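Endoglucanase A (Clostridium acetobutylicum, PDB 3IK2) probably hydrolyses internal beta-1,4-glucosidic bonds of cellulose and related glucans, as a glycoside hydrolase family 44 endoglucanase. Local coordinates at residues 39-44 with 64-69; 366-371 with 444-449; 395-400 with 472-477. One frame throughout, in Å; residues are numbered along the deposited sequence.

Overall arrangement
The chain combines a parallel eight-stranded TIM-like barrel with a mixed beta-sheet domain to which both chain ends contribute strands. Contact 1 comes first along the chain and belongs to the barrel part. Contacts 2 and 3 follow it, and their segments alternate in sequence: helices 361-376 and 393-403, which flank barrel strand 379-384, each rest on a strand of the same mixed sheet. Their centres lie 10 Å apart, and Ala-398 and Phe-399 touch Gln-367. Contact 1 is centred 33 Å from contact 2 and 31 Å from contact 3. Two contacts thus join the domains, while contact 1 packs the loop after strand 34-37 against helix 65-69, on the opposite side of the chain's centre from contact 2.

Contact 1. Residues 39-44 with 64-69; sequences GNRSTG and NYWLTL
Arg-41 and Tyr-65 overlap obliquely, and the same arginine also rests on Trp-66, so one long side chain spans both aromatic residues at the start of helix 65-69. The guanidinium and tyrosine ring planes are 22° apart, and the two groups overlap only partly. Tyr-65 CB lies over one face of the guanidinium, 3.3 Å from Arg-41 NH2, while Arg-41 NE comes 3.4 Å from Tyr-65 CD2. With its ring anti to the backbone N (chi1 175°), Tyr-65 sets CB and the CD2 side of the ring against the arginine, which meets the ring obliquely.

The second kind of contact is CH-pi. Arg-41 CB stands over the face of the Trp-66 five-membered ring, 3.8 Å from its centroid and displaced toward the rim. The bend at chi2 (-78°) then carries the rest of the arginine chain toward Tyr-65. Farther along the indole, Ser-42 CA approaches Trp-66 CH2 at 3.6 Å; a small residue suits this close passage.

No direct polar bond joins the two segments, but Asp-63 bridges them: its OD1 takes Arg-41 NH1 in a salt bridge and also accepts the backbone N-H of Tyr-65. Within the loop, Gly-39 O accepts from both the N and the OG of Ser-42, the hydroxyl bond being 2.6 Å from Ser-42 OG to Gly-39 O and lying in the carbonyl plane, so two bonds from Ser-42 converge on one carbonyl and brace the turn.

The turn 39-44 follows barrel strand 34-37, and Thr-43 OG1 bonds to Asp-178, just after barrel strand 174-177. Beyond the contact, Trp-66 meets Tyr-70 edge-to-face and packs on Val-83 and Tyr-84, so its indole lies between the loop and helix 82-93.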
loop_
_atom_site.group_PDB
_atom_site.type_symbol
_atom_site.label_atom_id
_atom_site.label_comp_id
_atom_site.label_asym_id
_atom_site.label_seq_id
_atom_site.Cartn_x
_atom_site.Cartn_y
_atom_site.Cartn_z
ATOM N N GLY A 39 -9.733 4.416 1.929
ATOM C CA GLY A 39 -9.418 5.668 2.630
ATOM C C GLY A 39 -10.652 6.230 3.338
ATOM O O GLY A 39 -11.687 5.559 3.474
ATOM N N ASN A 40 -10.547 7.483 3.767
ATOM C CA ASN A 40 -11.543 8.072 4.628
ATOM C C ASN A 40 -12.944 8.131 4.070
ATOM O O ASN A 40 -13.891 8.075 4.833
ATOM C CB ASN A 40 -11.079 9.470 5.052
ATOM C CG ASN A 40 -9.900 9.411 5.982
ATOM O OD1 ASN A 40 -9.557 8.339 6.479
ATOM N ND2 ASN A 40 -9.248 10.554 6.201
ATOM N N ARG A 41 -13.060 8.264 2.748
ATOM C CA ARG A 41 -14.355 8.400 2.067
ATOM C C ARG A 41 -15.104 7.097 1.996
ATOM O O ARG A 41 -16.316 7.099 1.775
ATOM C CB ARG A 41 -14.179 8.970 0.655
ATOM C CG ARG A 41 -14.083 10.522 0.587
ATOM C CD ARG A 41 -15.502 11.109 0.732
ATOM N NE ARG A 41 -15.601 12.568 0.554
ATOM C CZ ARG A 41 -16.754 13.217 0.307
ATOM N NH1 ARG A 41 -17.910 12.561 0.197
ATOM N NH2 ARG A 41 -16.756 14.527 0.145
ATOM N N SER A 42 -14.388 5.985 2.197
ATOM C CA SER A 42 -14.964 4.638 2.150
ATOM C C SER A 42 -15.928 4.382 3.283
ATOM O O SER A 42 -16.934 3.698 3.095
ATOM C CB SER A 42 -13.858 3.546 2.128
ATOM O OG SER A 42 -13.162 3.447 3.377
ATOM N N THR A 43 -15.651 4.940 4.460
ATOM C CA THR A 43 -16.372 4.520 5.685
ATOM C C THR A 43 -17.876 4.756 5.574
ATOM O O THR A 43 -18.700 3.903 5.977
ATOM C CB THR A 43 -15.826 5.242 6.921
ATOM O OG1 THR A 43 -14.439 4.930 7.077
ATOM C CG2 THR A 43 -16.598 4.849 8.190
ATOM N N GLY A 44 -18.239 5.920 5.042
ATOM C CA GLY A 44 -19.638 6.274 4.913
ATOM C C GLY A 44 -20.177 6.262 3.492
ATOM O O GLY A 44 -21.260 6.833 3.236
ATOM N N ASN A 64 -21.640 14.093 -3.693
ATOM C CA ASN A 64 -21.415 13.183 -4.807
ATOM C C ASN A 64 -19.912 13.036 -5.128
ATOM O O ASN A 64 -19.557 12.676 -6.238
ATOM C CB ASN A 64 -22.141 13.706 -6.055
ATOM C CG ASN A 64 -21.533 15.032 -6.581
ATOM O OD1 ASN A 64 -20.611 15.592 -5.989
ATOM N ND2 ASN A 64 -22.050 15.517 -7.695
ATOM N N TYR A 65 -19.048 13.303 -4.152
ATOM C CA TYR A 65 -17.598 13.356 -4.380
ATOM C C TYR A 65 -17.045 12.100 -5.078
ATOM O O TYR A 65 -16.266 12.185 -6.035
ATOM C CB TYR A 65 -16.856 13.609 -3.053
ATOM C CG TYR A 65 -15.339 13.569 -3.181
ATOM C CD1 TYR A 65 -14.637 14.648 -3.718
ATOM C CD2 TYR A 65 -14.605 12.442 -2.746
ATOM C CE1 TYR A 65 -13.231 14.612 -3.842
ATOM C CE2 TYR A 65 -13.223 12.386 -2.870
ATOM C CZ TYR A 65 -12.538 13.470 -3.426
ATOM O OH TYR A 65 -11.163 13.424 -3.541
ATOM N N TRP A 66 -17.449 10.926 -4.599
ATOM C CA TRP A 66 -16.941 9.701 -5.208
ATOM C C TRP A 66 -17.465 9.463 -6.649
ATOM O O TRP A 66 -16.720 8.952 -7.496
ATOM C CB TRP A 66 -17.064 8.480 -4.261
ATOM C CG TRP A 66 -15.737 8.170 -3.565
ATOM C CD1 TRP A 66 -14.639 8.994 -3.507
ATOM C CD2 TRP A 66 -15.384 6.980 -2.823
ATOM N NE1 TRP A 66 -13.630 8.388 -2.798
ATOM C CE2 TRP A 66 -14.056 7.157 -2.361
ATOM C CE3 TRP A 66 -16.063 5.794 -2.496
ATOM C CZ2 TRP A 66 -13.372 6.179 -1.580
ATOM C CZ3 TRP A 66 -15.383 4.811 -1.724
ATOM C CH2 TRP A 66 -14.054 5.023 -1.268
ATOM N N LEU A 67 -18.707 9.868 -6.925
ATOM C CA LEU A 67 -19.224 9.881 -8.312
ATOM C C LEU A 67 -18.352 10.699 -9.279
ATOM O O LEU A 67 -18.067 10.247 -10.373
ATOM C CB LEU A 67 -20.690 10.361 -8.367
ATOM C CG LEU A 67 -21.731 9.391 -7.790
ATOM C CD1 LEU A 67 -23.050 10.100 -7.538
ATOM C CD2 LEU A 67 -21.964 8.236 -8.745
ATOM N N THR A 68 -17.914 11.890 -8.856
ATOM C CA THR A 68 -17.069 12.731 -9.713
ATOM C C THR A 68 -15.620 12.240 -9.811
ATOM O O THR A 68 -15.084 12.156 -10.903
ATOM C CB THR A 68 -17.159 14.270 -9.346
ATOM O OG1 THR A 68 -16.567 14.524 -8.056
ATOM C CG2 THR A 68 -18.623 14.721 -9.327
ATOM N N LEU A 69 -15.011 11.891 -8.671
ATOM C CA LEU A 69 -13.661 11.364 -8.603
ATOM C C LEU A 69 -13.444 10.142 -9.499
ATOM O O LEU A 69 -12.381 9.990 -10.122
ATOM C CB LEU A 69 -13.261 11.058 -7.141
ATOM C CG LEU A 69 -11.798 10.657 -6.888
ATOM C CD1 LEU A 69 -10.846 11.807 -7.257
ATOM C CD2 LEU A 69 -11.520 10.143 -5.453
#

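Contact 2. Residues 366-371 with 444-449; sequences AQADAL and IVMNKN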
loop_
_atom_site.group_PDB
_atom_site.type_symbol
_atom_site.label_atom_id
_atom_site.label_comp_id
_atom_site.label_asym_id
_atom_site.label_seq_id
_atom_site.Cartn_x
_atom_site.Cartn_y
_atom_site.Cartn_z
ATOM N N ALA A 366 13.245 7.854 -2.638
ATOM C CA ALA A 366 12.585 7.241 -1.481
ATOM C C ALA A 366 11.458 6.278 -1.894
ATOM O O ALA A 366 11.303 5.216 -1.300
ATOM C CB ALA A 366 12.081 8.289 -0.511
ATOM N N GLN A 367 10.703 6.656 -2.917
ATOM C CA GLN A 367 9.678 5.808 -3.537
ATOM C C GLN A 367 10.282 4.575 -4.221
ATOM O O GLN A 367 9.758 3.465 -4.070
ATOM C CB GLN A 367 8.851 6.612 -4.540
ATOM C CG GLN A 367 7.689 5.809 -5.208
ATOM C CD GLN A 367 6.632 5.274 -4.218
ATOM O OE1 GLN A 367 6.417 5.845 -3.148
ATOM N NE2 GLN A 367 5.973 4.159 -4.584
ATOM N N ALA A 368 11.378 4.771 -4.975
ATOM C CA ALA A 368 12.089 3.636 -5.585
ATOM C C ALA A 368 12.613 2.687 -4.517
ATOM O O ALA A 368 12.550 1.455 -4.673
ATOM C CB ALA A 368 13.218 4.094 -6.534
ATOM N N ASP A 369 13.074 3.250 -3.417
ATOM C CA ASP A 369 13.623 2.449 -2.329
ATOM C C ASP A 369 12.523 1.678 -1.636
ATOM O O ASP A 369 12.699 0.488 -1.355
ATOM C CB ASP A 369 14.400 3.331 -1.338
ATOM C CG ASP A 369 15.265 2.523 -0.379
ATOM O OD1 ASP A 369 15.789 1.495 -0.776
ATOM O OD2 ASP A 369 15.428 2.893 0.796
ATOM N N ALA A 370 11.390 2.344 -1.362
ATOM C CA ALA A 370 10.213 1.681 -0.749
ATOM C C ALA A 370 9.732 0.512 -1.568
ATOM O O ALA A 370 9.432 -0.515 -1.001
ATOM C CB ALA A 370 9.054 2.689 -0.501
ATOM N N LEU A 371 9.664 0.660 -2.897
ATOM C CA LEU A 371 9.279 -0.435 -3.821
ATOM C C LEU A 371 10.253 -1.604 -3.784
ATOM O O LEU A 371 9.818 -2.751 -3.765
ATOM C CB LEU A 371 9.125 0.069 -5.264
ATOM C CG LEU A 371 7.964 1.075 -5.401
ATOM C CD1 LEU A 371 7.980 1.787 -6.778
ATOM C CD2 LEU A 371 6.584 0.416 -5.108
ATOM N N ILE A 444 18.363 -2.713 -9.334
ATOM C CA ILE A 444 18.094 -1.312 -8.984
ATOM C C ILE A 444 19.224 -0.808 -8.116
ATOM O O ILE A 444 19.577 -1.428 -7.096
ATOM C CB ILE A 444 16.738 -1.125 -8.224
ATOM C CG1 ILE A 444 15.584 -1.706 -9.026
ATOM C CG2 ILE A 444 16.466 0.383 -7.895
ATOM C CD1 ILE A 444 15.293 -0.967 -10.329
ATOM N N VAL A 445 19.800 0.319 -8.530
ATOM C CA VAL A 445 20.900 0.929 -7.804
ATOM C C VAL A 445 20.629 2.421 -7.705
ATOM O O VAL A 445 20.366 3.080 -8.719
ATOM C CB VAL A 445 22.281 0.645 -8.502
ATOM C CG1 VAL A 445 23.402 1.228 -7.708
ATOM C CG2 VAL A 445 22.519 -0.834 -8.603
ATOM N N MET A 446 20.672 2.942 -6.478
ATOM C CA MET A 446 20.462 4.368 -6.206
ATOM C C MET A 446 21.632 4.917 -5.384
ATOM O O MET A 446 22.104 4.280 -4.432
ATOM C CB MET A 446 19.186 4.656 -5.391
ATOM C CG MET A 446 17.825 4.249 -5.947
ATOM S SD MET A 446 16.725 3.884 -4.525
ATOM C CE MET A 446 16.557 2.106 -4.769
ATOM N N ASN A 447 22.024 6.132 -5.717
ATOM C CA ASN A 447 22.977 6.881 -4.946
ATOM C C ASN A 447 22.194 7.950 -4.165
ATOM O O ASN A 447 21.755 8.946 -4.736
ATOM C CB ASN A 447 24.049 7.482 -5.893
ATOM C CG ASN A 447 25.039 8.411 -5.182
ATOM O OD1 ASN A 447 25.013 8.577 -3.972
ATOM N ND2 ASN A 447 25.930 9.026 -5.964
ATOM N N LYS A 448 22.002 7.717 -2.867
ATOM C CA LYS A 448 21.266 8.655 -2.003
ATOM C C LYS A 448 22.137 9.864 -1.571
ATOM O O LYS A 448 21.639 10.797 -0.937
ATOM C CB LYS A 448 20.655 7.953 -0.752
ATOM C CG LYS A 448 19.791 6.689 -1.007
ATOM C CD LYS A 448 19.289 6.001 0.291
ATOM C CE LYS A 448 20.314 5.005 0.852
ATOM N NZ LYS A 448 19.894 4.349 2.150
ATOM N N ASN A 449 23.420 9.846 -1.916
ATOM C CA ASN A 449 24.299 10.940 -1.549
ATOM C C ASN A 449 23.934 12.224 -2.281
ATOM O O ASN A 449 23.615 12.226 -3.485
ATOM C CB ASN A 449 25.800 10.604 -1.713
ATOM C CG ASN A 449 26.689 11.544 -0.901
ATOM O OD1 ASN A 449 26.967 12.682 -1.303
ATOM N ND2 ASN A 449 27.110 11.080 0.263
HETATM O O HOH W 1 16.988 4.355 2.123
#
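Lys-448 NZ is gripped by three partners: Ile-424 O, Gln-305 OE1 and a water that accepts from Lys-448 NZ at 2.9 Å. The same water gives a hydrogen to Asp-369 OD2, its oxygen 2.5 Å from that atom. Asp-369 OD2 and Lys-448 NZ stay 4.9 Å apart, so water rather than direct contact joins the charges. The other carboxylate oxygen, OD1, is held by the hydroxyls of Tyr-430 and Ser-428. These bonds satisfy buried polar groups, and the nearby lysine would be expected to favour a charged aspartate.

Beside these polar groups, Met-446 reaches the helix surface with its flexible thioether. Its SD lies 4.0 Å from Ala-368 CB, and its CE is 3.8 Å from Asp-369 CA. The chain turns at chi3 (-112°), laying the terminal methyl against the helix backbone. Alanine at 368 leaves room for the sulfur to come close, while unbranched methionine can follow the contour of the helix. Asp-369 crosses the methionine at a slant, its CB touching Met-446 SD at 4.0 Å. Its CG, anti to the backbone N (chi1 -166°), places the carboxylate in the polar network.

At the end of the strand, Asn-447 OD1 accepts from Asn-449 N in an Asx turn that shapes the exit from the sheet.

Helix 361-376 of the barrel thereby lies against strand 440-447, which is bordered by strands 427-433 and 503-510. Tyr-402 of helix 393-403 bonds to Ala-368 O and touches Ile-444, extending the interface between barrel and sheet.

Contact 3. Residues 395-400 with 472-477; sequences VQSAFN and WGFDSN
Phe-474 turns one face of its ring to Ser-397, and this CH-pi contact is the heart of the meeting between helix and strand. Ser-397 CB stands over the centre of the ring, 3.7 Å from the centroid and only 14° off the ring normal; its nearest ring atom is CD2, at 3.6 Å. The phenyl reaches this position because CG lies between the backbone N and the carbonyl carbon (chi1 60°), which projects the ring from the strand toward the helix. A flat aromatic residue suits the place, since its broad face can lie over Ser-397 CB while CE2 reaches the main chain at Ala-398.

Van der Waals contact continues along the helix backbone. Phe-474 CE2 lies 3.6 Å from Ser-397 O and 4.0 Å from Ala-398 N, the latter approach being oblique to the ring. The small side chains of Ser-397 and Ala-398 let the phenyl come this near to the main chain.

Polar groups are served separately. With OG placed anti to its carbonyl carbon (chi1 -44°), Ser-397 has its hydroxyl within hydrogen-bonding reach of Ser-479 O, the stronger partner, and of Asn-393 O one helical turn earlier, which must share its one proton. Serine therefore does two jobs, giving a methylene to the ring and a hydroxyl to main-chain carbonyls. On the strand side, Asp-475 OD1 accepts from Asn-477 N at 3.0 Å in an Asx turn, and its OD2 forms a salt bridge with Arg-484.

Strand 468-475 runs between strands 481-484 and 503-510, whose Ile-481 and Ala-504 both touch Phe-474. Ile-361 of helix 361-376 packs on the same ring, placing it where two barrel helices meet the mixed sheet.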
loop_
_atom_site.group_PDB
_atom_site.type_symbol
_atom_site.label_atom_id
_atom_site.label_comp_id
_atom_site.label_asym_id
_atom_site.label_seq_id
_atom_site.Cartn_x
_atom_site.Cartn_y
_atom_site.Cartn_z
ATOM N N VAL A 395 7.706 10.442 -8.190
ATOM C CA VAL A 395 7.005 9.233 -7.793
ATOM C C VAL A 395 6.701 8.384 -9.042
ATOM O O VAL A 395 6.931 7.166 -9.058
ATOM C CB VAL A 395 5.715 9.529 -6.963
ATOM C CG1 VAL A 395 4.780 8.278 -6.919
ATOM C CG2 VAL A 395 6.082 9.985 -5.541
ATOM N N GLN A 396 6.219 9.023 -10.103
ATOM C CA GLN A 396 5.926 8.255 -11.305
ATOM C C GLN A 396 7.203 7.644 -11.873
ATOM O O GLN A 396 7.191 6.497 -12.292
ATOM C CB GLN A 396 5.216 9.119 -12.350
ATOM C CG GLN A 396 3.884 9.631 -11.890
ATOM C CD GLN A 396 3.046 10.182 -13.030
ATOM O OE1 GLN A 396 3.006 9.602 -14.105
ATOM N NE2 GLN A 396 2.334 11.270 -12.777
ATOM N N SER A 397 8.319 8.379 -11.841
ATOM C CA SER A 397 9.605 7.807 -12.305
ATOM C C SER A 397 9.983 6.523 -11.561
ATOM O O SER A 397 10.503 5.604 -12.165
ATOM C CB SER A 397 10.776 8.773 -12.157
ATOM O OG SER A 397 10.460 10.067 -12.566
ATOM N N ALA A 398 9.778 6.502 -10.248
ATOM C CA ALA A 398 10.106 5.340 -9.428
ATOM C C ALA A 398 9.314 4.132 -9.871
ATOM O O ALA A 398 9.897 3.068 -10.077
ATOM C CB ALA A 398 9.893 5.631 -7.947
ATOM N N PHE A 399 7.998 4.297 -10.062
ATOM C CA PHE A 399 7.161 3.223 -10.571
ATOM C C PHE A 399 7.630 2.744 -11.954
ATOM O O PHE A 399 7.734 1.538 -12.212
ATOM C CB PHE A 399 5.693 3.669 -10.647
ATOM C CG PHE A 399 4.942 3.563 -9.341
ATOM C CD1 PHE A 399 4.937 4.622 -8.424
ATOM C CD2 PHE A 399 4.210 2.400 -9.029
ATOM C CE1 PHE A 399 4.220 4.526 -7.202
ATOM C CE2 PHE A 399 3.485 2.307 -7.808
ATOM C CZ PHE A 399 3.497 3.359 -6.898
ATOM N N ASN A 400 7.878 3.687 -12.859
ATOM C CA ASN A 400 8.402 3.351 -14.196
ATOM C C ASN A 400 9.795 2.753 -14.169
ATOM O O ASN A 400 10.139 1.952 -15.030
ATOM C CB ASN A 400 8.381 4.568 -15.120
ATOM C CG ASN A 400 6.995 4.934 -15.516
ATOM O OD1 ASN A 400 6.143 4.053 -15.612
ATOM N ND2 ASN A 400 6.734 6.228 -15.720
ATOM N N TRP A 472 19.166 2.319 -17.401
ATOM C CA TRP A 472 18.166 3.401 -17.504
ATOM C C TRP A 472 18.019 4.103 -16.167
ATOM O O TRP A 472 18.072 3.474 -15.141
ATOM C CB TRP A 472 16.794 2.866 -17.916
ATOM C CG TRP A 472 16.707 2.333 -19.326
ATOM C CD1 TRP A 472 16.194 2.968 -20.431
ATOM C CD2 TRP A 472 17.105 1.040 -19.751
ATOM N NE1 TRP A 472 16.267 2.133 -21.527
ATOM C CE2 TRP A 472 16.824 0.946 -21.135
ATOM C CE3 TRP A 472 17.686 -0.060 -19.094
ATOM C CZ2 TRP A 472 17.107 -0.202 -21.876
ATOM C CZ3 TRP A 472 17.961 -1.207 -19.832
ATOM C CH2 TRP A 472 17.669 -1.272 -21.203
ATOM N N GLY A 473 17.777 5.405 -16.173
ATOM C CA GLY A 473 17.715 6.122 -14.903
ATOM C C GLY A 473 17.165 7.518 -14.910
ATOM O O GLY A 473 16.935 8.111 -15.947
ATOM N N PHE A 474 16.946 8.032 -13.704
ATOM C CA PHE A 474 16.500 9.391 -13.490
ATOM C C PHE A 474 17.350 9.930 -12.370
ATOM O O PHE A 474 17.963 9.157 -11.614
ATOM C CB PHE A 474 14.984 9.484 -13.167
ATOM C CG PHE A 474 14.552 8.741 -11.932
ATOM C CD1 PHE A 474 14.526 9.382 -10.686
ATOM C CD2 PHE A 474 14.132 7.412 -12.010
ATOM C CE1 PHE A 474 14.114 8.707 -9.541
ATOM C CE2 PHE A 474 13.718 6.730 -10.866
ATOM C CZ PHE A 474 13.706 7.386 -9.619
ATOM N N ASP A 475 17.387 11.254 -12.276
ATOM C CA ASP A 475 18.318 11.932 -11.397
ATOM C C ASP A 475 17.754 13.332 -11.125
ATOM O O ASP A 475 16.614 13.636 -11.515
ATOM C CB ASP A 475 19.720 11.984 -12.056
ATOM C CG ASP A 475 19.702 12.644 -13.439
ATOM O OD1 ASP A 475 18.823 13.491 -13.710
ATOM O OD2 ASP A 475 20.586 12.317 -14.254
ATOM N N SER A 476 18.548 14.178 -10.475
ATOM C CA SER A 476 18.078 15.487 -10.033
ATOM C C SER A 476 17.867 16.466 -11.176
ATOM O O SER A 476 17.274 17.507 -10.988
ATOM C CB SER A 476 19.025 16.080 -8.980
ATOM O OG SER A 476 20.293 16.383 -9.537
ATOM N N ASN A 477 18.334 16.114 -12.366
ATOM C CA ASN A 477 18.201 16.966 -13.537
ATOM C C ASN A 477 16.894 16.701 -14.321
ATOM O O ASN A 477 16.333 17.618 -14.924
ATOM C CB ASN A 477 19.464 16.821 -14.402
ATOM C CG ASN A 477 20.759 17.347 -13.668
ATOM O OD1 ASN A 477 21.760 16.611 -13.517
ATOM N ND2 ASN A 477 20.724 18.624 -13.216
#